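Local structure of CheA (Treponema denticola, 6Y1Y) at residues A35-K40 / S95-A100; P60-K65 / Q77-E82. The protein probably relays signals from chemoreceptors to the flagellar motors as an autophosphorylating histidine kinase, of which this chain is the dimerization domain. One frame throughout, in Å; residues are numbered along the deposited sequence.

Contact 1: A35-K40 / S95-A100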
ATOM      1  N   ALA B  35       6.425  -0.924  -2.738  1.00 12.61           N
ATOM      2  CA  ALA B  35       7.162  -2.185  -2.739  1.00 15.23           C
ATOM      3  C   ALA B  35       7.880  -2.398  -1.413  1.00 15.47           C
ATOM      4  O   ALA B  35       7.898  -3.517  -0.887  1.00 15.79           O
ATOM      5  CB  ALA B  35       8.155  -2.234  -3.899  1.00 14.87           C
ATOM      6  N   GLU B  36       8.472  -1.333  -0.851  1.00 13.80           N
ATOM      7  CA  GLU B  36       9.098  -1.425   0.469  1.00 14.01           C
ATOM      8  C   GLU B  36       8.075  -1.771   1.542  1.00 13.45           C
ATOM      9  O   GLU B  36       8.366  -2.544   2.465  1.00 13.95           O
ATOM     10  CB  GLU B  36       9.776  -0.102   0.839  1.00 13.46           C
ATOM     11  CG  GLU B  36      10.944   0.326  -0.031  1.00 24.36           C
ATOM     12  CD  GLU B  36      11.451   1.711   0.344  1.00 28.15           C
ATOM     13  OE1 GLU B  36      10.782   2.388   1.159  1.00 33.51           O
ATOM     14  OE2 GLU B  36      12.511   2.129  -0.171  1.00 32.46           O
ATOM     15  N   LEU B  37       6.885  -1.178   1.455  1.00 11.85           N
ATOM     16  CA  LEU B  37       5.832  -1.467   2.423  1.00 10.38           C
ATOM     17  C   LEU B  37       5.343  -2.906   2.302  1.00 11.32           C
ATOM     18  O   LEU B  37       5.048  -3.553   3.316  1.00 11.36           O
ATOM     19  CB  LEU B  37       4.683  -0.477   2.246  1.00 12.31           C
ATOM     20  CG  LEU B  37       4.950   0.911   2.842  1.00 11.81           C
ATOM     21  CD1 LEU B  37       3.946   1.934   2.340  1.00 16.09           C
ATOM     22  CD2 LEU B  37       4.901   0.831   4.363  1.00 14.26           C
ATOM     23  N   TYR B  38       5.235  -3.431   1.081  1.00 10.64           N
ATOM     24  CA  TYR B  38       4.893  -4.840   0.924  1.00  9.38           C
ATOM     25  C   TYR B  38       5.923  -5.723   1.623  1.00 10.78           C
ATOM     26  O   TYR B  38       5.567  -6.633   2.382  1.00 10.78           O
ATOM     27  CB  TYR B  38       4.789  -5.199  -0.570  1.00  9.37           C
ATOM     28  CG  TYR B  38       4.662  -6.685  -0.828  1.00 13.11           C
ATOM     29  CD1 TYR B  38       3.456  -7.348  -0.633  1.00 11.64           C
ATOM     30  CD2 TYR B  38       5.757  -7.435  -1.240  1.00 13.05           C
ATOM     31  CE1 TYR B  38       3.348  -8.717  -0.848  1.00 12.50           C
ATOM     32  CE2 TYR B  38       5.655  -8.799  -1.454  1.00 14.07           C
ATOM     33  CZ  TYR B  38       4.448  -9.433  -1.266  1.00 11.42           C
ATOM     34  OH  TYR B  38       4.360 -10.797  -1.474  1.00 16.50           O
ATOM     35  N   ASP B  39       7.213  -5.457   1.380  1.00 12.53           N
ATOM     36  CA  ASP B  39       8.264  -6.248   2.009  1.00 10.88           C
ATOM     37  C   ASP B  39       8.200  -6.139   3.523  1.00 11.17           C
ATOM     38  O   ASP B  39       8.437  -7.123   4.234  1.00 12.27           O
ATOM     39  CB  ASP B  39       9.639  -5.799   1.512  1.00 13.42           C
ATOM     40  CG  ASP B  39       9.903  -6.211   0.094  1.00 20.53           C
ATOM     41  OD1 ASP B  39       9.193  -7.101  -0.419  1.00 18.77           O
ATOM     42  OD2 ASP B  39      10.829  -5.633  -0.505  1.00 22.92           O
ATOM     43  N   LYS B  40       7.939  -4.930   4.032  1.00 11.45           N
ATOM     44  CA  LYS B  40       7.862  -4.714   5.471  1.00  8.91           C
ATOM     45  C   LYS B  40       6.678  -5.466   6.053  1.00  9.02           C
ATOM     46  O   LYS B  40       6.796  -6.103   7.109  1.00 11.01           O
ATOM     47  CB  LYS B  40       7.756  -3.219   5.760  1.00 11.33           C
ATOM     48  CG  LYS B  40       7.381  -2.870   7.176  1.00 15.05           C
ATOM     49  CD  LYS B  40       8.529  -3.082   8.113  1.00 18.97           C
ATOM     50  CE  LYS B  40       8.080  -2.843   9.534  1.00 16.27           C
ATOM     51  NZ  LYS B  40       9.084  -3.372  10.471  1.00 13.70           N
ATOM     52  N   SER B  95       0.512   4.234   9.747  1.00 11.18           N
ATOM     53  CA  SER B  95       0.801   5.630   9.414  1.00 13.16           C
ATOM     54  C   SER B  95       1.650   5.748   8.156  1.00 12.84           C
ATOM     55  O   SER B  95       1.399   6.616   7.310  1.00 12.46           O
ATOM     56  CB  SER B  95       1.526   6.299  10.583  1.00 16.03           C
ATOM     57  OG  SER B  95       0.610   6.732  11.563  1.00 31.29           O
ATOM     58  N   LEU B  96       2.662   4.884   8.020  1.00  9.87           N
ATOM     59  CA  LEU B  96       3.517   4.889   6.836  1.00 12.52           C
ATOM     60  C   LEU B  96       2.727   4.553   5.576  1.00 10.84           C
ATOM     61  O   LEU B  96       2.926   5.179   4.522  1.00 11.94           O
ATOM     62  CB  LEU B  96       4.665   3.899   7.011  1.00 13.08           C
ATOM     63  CG  LEU B  96       5.654   4.173   8.138  1.00 13.29           C
ATOM     64  CD1 LEU B  96       6.622   3.009   8.234  1.00 17.56           C
ATOM     65  CD2 LEU B  96       6.393   5.480   7.885  1.00 18.09           C
ATOM     66  N   MET B  97       1.840   3.555   5.660  1.00 10.36           N
ATOM     67  CA  MET B  97       0.990   3.201   4.524  1.00  9.33           C
ATOM     68  C   MET B  97       0.066   4.354   4.156  1.00 10.14           C
ATOM     69  O   MET B  97      -0.064   4.712   2.977  1.00  9.94           O
ATOM     70  CB  MET B  97       0.186   1.944   4.856  1.00 10.94           C
ATOM     71  CG  MET B  97      -0.735   1.518   3.757  1.00 13.35           C
ATOM     72  SD  MET B  97       0.186   0.635   2.497  1.00 14.95           S
ATOM     73  CE  MET B  97      -1.174   0.190   1.414  1.00 11.95           C
ATOM     74  N   LYS B  98      -0.574   4.966   5.156  1.00  9.53           N
ATOM     75  CA  LYS B  98      -1.473   6.076   4.861  1.00 10.25           C
ATOM     76  C   LYS B  98      -0.728   7.223   4.188  1.00  9.62           C
ATOM     77  O   LYS B  98      -1.215   7.803   3.215  1.00  9.22           O
ATOM     78  CB  LYS B  98      -2.162   6.563   6.137  1.00 10.33           C
ATOM     79  CG  LYS B  98      -3.334   7.478   5.798  1.00 13.97           C
ATOM     80  CD  LYS B  98      -4.122   7.911   7.018  1.00 12.95           C
ATOM     81  CE  LYS B  98      -5.299   8.754   6.562  1.00 17.23           C
ATOM     82  NZ  LYS B  98      -6.120   9.269   7.697  1.00 18.99           N
ATOM     83  N   ALA B  99       0.456   7.562   4.688  1.00  9.33           N
ATOM     84  CA  ALA B  99       1.222   8.644   4.075  1.00  9.07           C
ATOM     85  C   ALA B  99       1.598   8.310   2.637  1.00  8.69           C
ATOM     86  O   ALA B  99       1.596   9.190   1.772  1.00 10.20           O
ATOM     87  CB  ALA B  99       2.468   8.945   4.913  1.00 12.44           C
ATOM     88  N   ALA B 100       1.933   7.048   2.367  1.00  9.60           N
ATOM     89  CA  ALA B 100       2.283   6.666   1.006  1.00  9.06           C
ATOM     90  C   ALA B 100       1.085   6.803   0.075  1.00  8.45           C
ATOM     91  O   ALA B 100       1.233   7.254  -1.073  1.00 10.69           O
ATOM     92  CB  ALA B 100       2.826   5.237   0.987  1.00  8.02           C
TER
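Leu37 reaches across to helix 93-125 and sets its forked end against Leu96, Met97 and Ala100. One branch, CD1, does most of the work, lying 3.7 Å from Ala100 CB. The same methyl sits close against the backbone of the facing helix, 3.9 Å from Met97 CA, and also touches Met97 SD. The other branch, CD2, turns to Leu96, where CB stands 4.1 Å away. Leucine suits this place because its two methyls can serve neighbours on successive turns, while the short side chain of Ala100 lets CD1 come in close. Segments 35-40 and 95-100 run antiparallel, their axes coming within 10.8 Å at 160°, as expected of the long helical hairpin from which a CheA dimerization domain is built; two such hairpins pair into a four-helix bundle. Met97 leaves its backbone with CG anti to N (chi1 179°) and then turns about the CB-CG bond, which carries the sulfur past Leu37 toward the dimer interface. There it packs on Met97 of the second subunit, whose side chain also meets Leu37. Within the chain, Phe34, on helix 7-67 like Leu37, also packs on Met97 and Ala100, and Phe93 of helix 93-125 touches Leu37.

Contact 2: P60-K65 / Q77-E82; sequences PEYLEK and QDVLNE
Tyr62 spans the gap between helix 7-67 and helix 72-87, with its hydroxyl on Asp78 and one ring edge on Val79. The helices are well separated here, 8.6 Å between Tyr62 CA and Val79 CA, and a long, rigid phenol suits such a gap because it offers a hydrocarbon edge near its root and a polar group at its far end. Its OH donates a short hydrogen bond of 2.6 Å to Asp78 OD2. This oxygen lies in the plane of the ring, yet the hydroxyl approaches it from above the carboxylate plane, 36° out of it; ring and carboxylate are turned 50° against each other. Asp78 places its carboxylate there by setting CG anti to the backbone N (chi1 -163°), and its CB rests 4.0 Å from Tyr62 CE2. OD2 also forms a salt bridge with Lys58, so two donors grip one oxygen, and the nearby positive charge would be expected to stabilise the carboxylate as an anion. Val79 supplies the apolar half: CG2 abuts the ring edge 3.5 Å from Tyr62 CD2, a snug fit that a branched residue can make close to its own backbone. Lys58 has a second partner in Glu82, which also pairs with Arg54, so a charged network extends from Asp78 along the two helices. The contact bridges helix 7-67 and helix 72-87 at the turn end of the dimerization domain's helical hairpin, where Ile75 packs on Tyr62, and Leu56 of the second subunit packs on Val79.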
ATOM      1  N   PRO B  60      -2.594 -21.894  27.696  1.00 11.49           N
ATOM      2  CA  PRO B  60      -3.010 -23.085  28.454  1.00 12.62           C
ATOM      3  C   PRO B  60      -1.876 -23.682  29.261  1.00 12.32           C
ATOM      4  O   PRO B  60      -2.095 -24.143  30.390  1.00 13.37           O
ATOM      5  CB  PRO B  60      -3.512 -24.054  27.369  1.00 13.56           C
ATOM      6  CG  PRO B  60      -3.725 -23.208  26.144  1.00 16.90           C
ATOM      7  CD  PRO B  60      -2.701 -22.117  26.240  1.00 12.30           C
ATOM      8  N   GLU B  61      -0.653 -23.629  28.737  1.00 12.91           N
ATOM      9  CA  GLU B  61       0.487 -24.142  29.483  1.00 13.07           C
ATOM     10  C   GLU B  61       0.678 -23.364  30.770  1.00 15.16           C
ATOM     11  O   GLU B  61       0.905 -23.951  31.836  1.00 14.54           O
ATOM     12  CB  GLU B  61       1.752 -24.051  28.624  1.00 15.85           C
ATOM     13  CG  GLU B  61       1.774 -24.964  27.416  1.00 22.62           C
ATOM     14  CD  GLU B  61       2.440 -26.290  27.724  1.00 35.11           C
ATOM     15  OE1 GLU B  61       2.487 -27.154  26.821  1.00 36.82           O
ATOM     16  OE2 GLU B  61       2.917 -26.461  28.870  1.00 36.72           O
ATOM     17  N   TYR B  62       0.560 -22.041  30.693  1.00 11.43           N
ATOM     18  CA  TYR B  62       0.753 -21.195  31.866  1.00 12.84           C
ATOM     19  C   TYR B  62      -0.348 -21.389  32.896  1.00 14.39           C
ATOM     20  O   TYR B  62      -0.091 -21.274  34.096  1.00 12.23           O
ATOM     21  CB  TYR B  62       0.868 -19.736  31.440  1.00 13.85           C
ATOM     22  CG  TYR B  62       2.237 -19.386  30.907  1.00 14.58           C
ATOM     23  CD1 TYR B  62       3.200 -20.366  30.685  1.00 12.78           C
ATOM     24  CD2 TYR B  62       2.557 -18.072  30.627  1.00 11.67           C
ATOM     25  CE1 TYR B  62       4.457 -20.037  30.202  1.00 15.17           C
ATOM     26  CE2 TYR B  62       3.808 -17.728  30.146  1.00 12.42           C
ATOM     27  CZ  TYR B  62       4.752 -18.718  29.941  1.00 14.18           C
ATOM     28  OH  TYR B  62       6.004 -18.386  29.470  1.00 16.09           O
ATOM     29  N   LEU B  63      -1.586 -21.627  32.453  1.00 12.99           N
ATOM     30  CA  LEU B  63      -2.650 -21.926  33.408  1.00 12.88           C
ATOM     31  C   LEU B  63      -2.321 -23.187  34.185  1.00 12.83           C
ATOM     32  O   LEU B  63      -2.481 -23.236  35.413  1.00 14.27           O
ATOM     33  CB  LEU B  63      -3.981 -22.096  32.675  1.00 13.54           C
ATOM     34  CG  LEU B  63      -4.530 -20.836  32.020  1.00 10.72           C
ATOM     35  CD1 LEU B  63      -5.647 -21.165  31.017  1.00 16.85           C
ATOM     36  CD2 LEU B  63      -5.002 -19.872  33.094  1.00 14.27           C
ATOM     37  N   GLU B  64      -1.856 -24.222  33.481  1.00 14.66           N
ATOM     38  CA  GLU B  64      -1.416 -25.441  34.151  1.00 16.40           C
ATOM     39  C   GLU B  64      -0.303 -25.149  35.151  1.00 18.78           C
ATOM     40  O   GLU B  64      -0.305 -25.675  36.269  1.00 18.44           O
ATOM     41  CB  GLU B  64      -0.954 -26.459  33.112  1.00 19.32           C
ATOM     42  CG  GLU B  64      -0.782 -27.869  33.631  1.00 28.55           C
ATOM     43  CD  GLU B  64      -0.954 -28.897  32.530  1.00 31.98           C
ATOM     44  OE1 GLU B  64      -0.115 -28.917  31.601  1.00 40.04           O
ATOM     45  OE2 GLU B  64      -1.924 -29.683  32.593  1.00 33.23           O
ATOM     46  N   LYS B  65       0.653 -24.299  34.776  1.00 12.92           N
ATOM     47  CA  LYS B  65       1.767 -24.007  35.672  1.00 13.72           C
ATOM     48  C   LYS B  65       1.303 -23.260  36.920  1.00 17.60           C
ATOM     49  O   LYS B  65       1.851 -23.466  38.009  1.00 16.31           O
ATOM     50  CB  LYS B  65       2.859 -23.255  34.918  1.00 15.29           C
ATOM     51  CG  LYS B  65       3.523 -24.152  33.879  1.00 21.85           C
ATOM     52  CD  LYS B  65       4.512 -23.407  33.020  1.00 23.40           C
ATOM     53  CE  LYS B  65       5.597 -24.339  32.504  1.00 35.16           C
ATOM     54  NZ  LYS B  65       5.571 -25.653  33.204  1.00 35.69           N
ATOM     55  N   GLN B  77       3.522 -11.615  34.215  1.00 12.22           N
ATOM     56  CA  GLN B  77       4.473 -10.735  33.550  1.00 12.35           C
ATOM     57  C   GLN B  77       4.834 -11.245  32.166  1.00 11.26           C
ATOM     58  O   GLN B  77       4.894 -10.462  31.207  1.00 10.67           O
ATOM     59  CB  GLN B  77       5.721 -10.565  34.417  1.00 15.97           C
ATOM     60  CG  GLN B  77       5.488  -9.609  35.570  1.00 20.19           C
ATOM     61  CD  GLN B  77       6.648  -9.540  36.547  1.00 19.29           C
ATOM     62  OE1 GLN B  77       7.581 -10.341  36.490  1.00 22.39           O
ATOM     63  NE2 GLN B  77       6.590  -8.568  37.454  1.00 28.94           N
ATOM     64  N   ASP B  78       5.086 -12.549  32.030  1.00 10.87           N
ATOM     65  CA  ASP B  78       5.503 -13.047  30.727  1.00 11.57           C
ATOM     66  C   ASP B  78       4.373 -12.943  29.712  1.00 11.15           C
ATOM     67  O   ASP B  78       4.620 -12.610  28.549  1.00 11.39           O
ATOM     68  CB  ASP B  78       6.041 -14.473  30.824  1.00 12.34           C
ATOM     69  CG  ASP B  78       6.840 -14.869  29.596  1.00 15.82           C
ATOM     70  OD1 ASP B  78       7.845 -14.194  29.271  1.00 14.43           O
ATOM     71  OD2 ASP B  78       6.458 -15.844  28.925  1.00 13.24           O
ATOM     72  N   VAL B  79       3.132 -13.231  30.124  1.00  9.34           N
ATOM     73  CA  VAL B  79       1.999 -13.074  29.219  1.00 10.50           C
ATOM     74  C   VAL B  79       1.895 -11.628  28.769  1.00  9.26           C
ATOM     75  O   VAL B  79       1.708 -11.353  27.580  1.00  9.97           O
ATOM     76  CB  VAL B  79       0.695 -13.563  29.877  1.00 14.39           C
ATOM     77  CG1 VAL B  79      -0.505 -13.246  28.982  1.00 19.23           C
ATOM     78  CG2 VAL B  79       0.789 -15.041  30.116  1.00 16.80           C
ATOM     79  N   LEU B  80       2.024 -10.679  29.705  1.00 10.51           N
ATOM     80  CA  LEU B  80       1.930  -9.260  29.356  1.00  8.86           C
ATOM     81  C   LEU B  80       3.068  -8.839  28.434  1.00  8.86           C
ATOM     82  O   LEU B  80       2.874  -8.005  27.542  1.00  9.95           O
ATOM     83  CB  LEU B  80       1.923  -8.399  30.629  1.00 11.66           C
ATOM     84  CG  LEU B  80       0.595  -8.444  31.389  1.00 17.66           C
ATOM     85  CD1 LEU B  80       0.741  -7.814  32.760  1.00 17.29           C
ATOM     86  CD2 LEU B  80      -0.502  -7.745  30.579  1.00 18.04           C
ATOM     87  N   ASN B  81       4.260  -9.398  28.642  1.00  9.80           N
ATOM     88  CA  ASN B  81       5.410  -9.063  27.803  1.00  9.20           C
ATOM     89  C   ASN B  81       5.245  -9.613  26.393  1.00  9.08           C
ATOM     90  O   ASN B  81       5.602  -8.942  25.419  1.00  8.56           O
ATOM     91  CB  ASN B  81       6.696  -9.557  28.456  1.00  8.78           C
ATOM     92  CG  ASN B  81       7.076  -8.707  29.646  1.00  9.95           C
ATOM     93  OD1 ASN B  81       6.635  -7.563  29.761  1.00 11.39           O
ATOM     94  ND2 ASN B  81       7.865  -9.262  30.555  1.00 11.60           N
ATOM     95  N   GLU B  82       4.695 -10.824  26.263  1.00  8.89           N
ATOM     96  CA  GLU B  82       4.412 -11.365  24.937  1.00  9.68           C
ATOM     97  C   GLU B  82       3.367 -10.495  24.258  1.00  8.04           C
ATOM     98  O   GLU B  82       3.503 -10.133  23.080  1.00  9.91           O
ATOM     99  CB  GLU B  82       3.889 -12.802  25.044  1.00 10.39           C
ATOM    100  CG  GLU B  82       4.891 -13.857  25.498  1.00 13.71           C
ATOM    101  CD  GLU B  82       5.784 -14.378  24.377  1.00 13.28           C
ATOM    102  OE1 GLU B  82       5.610 -13.941  23.227  1.00 18.15           O
ATOM    103  OE2 GLU B  82       6.664 -15.209  24.664  1.00 18.68           O
TER

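Both contacts fasten the long helix 7-67 to the returning arm of the hairpin, but to different pieces of it: contact 1 to helix 93-125 and contact 2 to helix 72-87. Contact 2 falls within the stretch of chain between the two halves of contact 1, yet their centres are about 33 Å apart and they do not meet. Contact 1, close to the centre of the folded chain, is mainly buried and purely apolar. Contact 2, toward the hairpin's turn, is only partly buried, and there a hydroxyl-carboxylate bond joins a smaller apolar patch. The second subunit packs against both, so each belongs to the dimer as well as to its own chain.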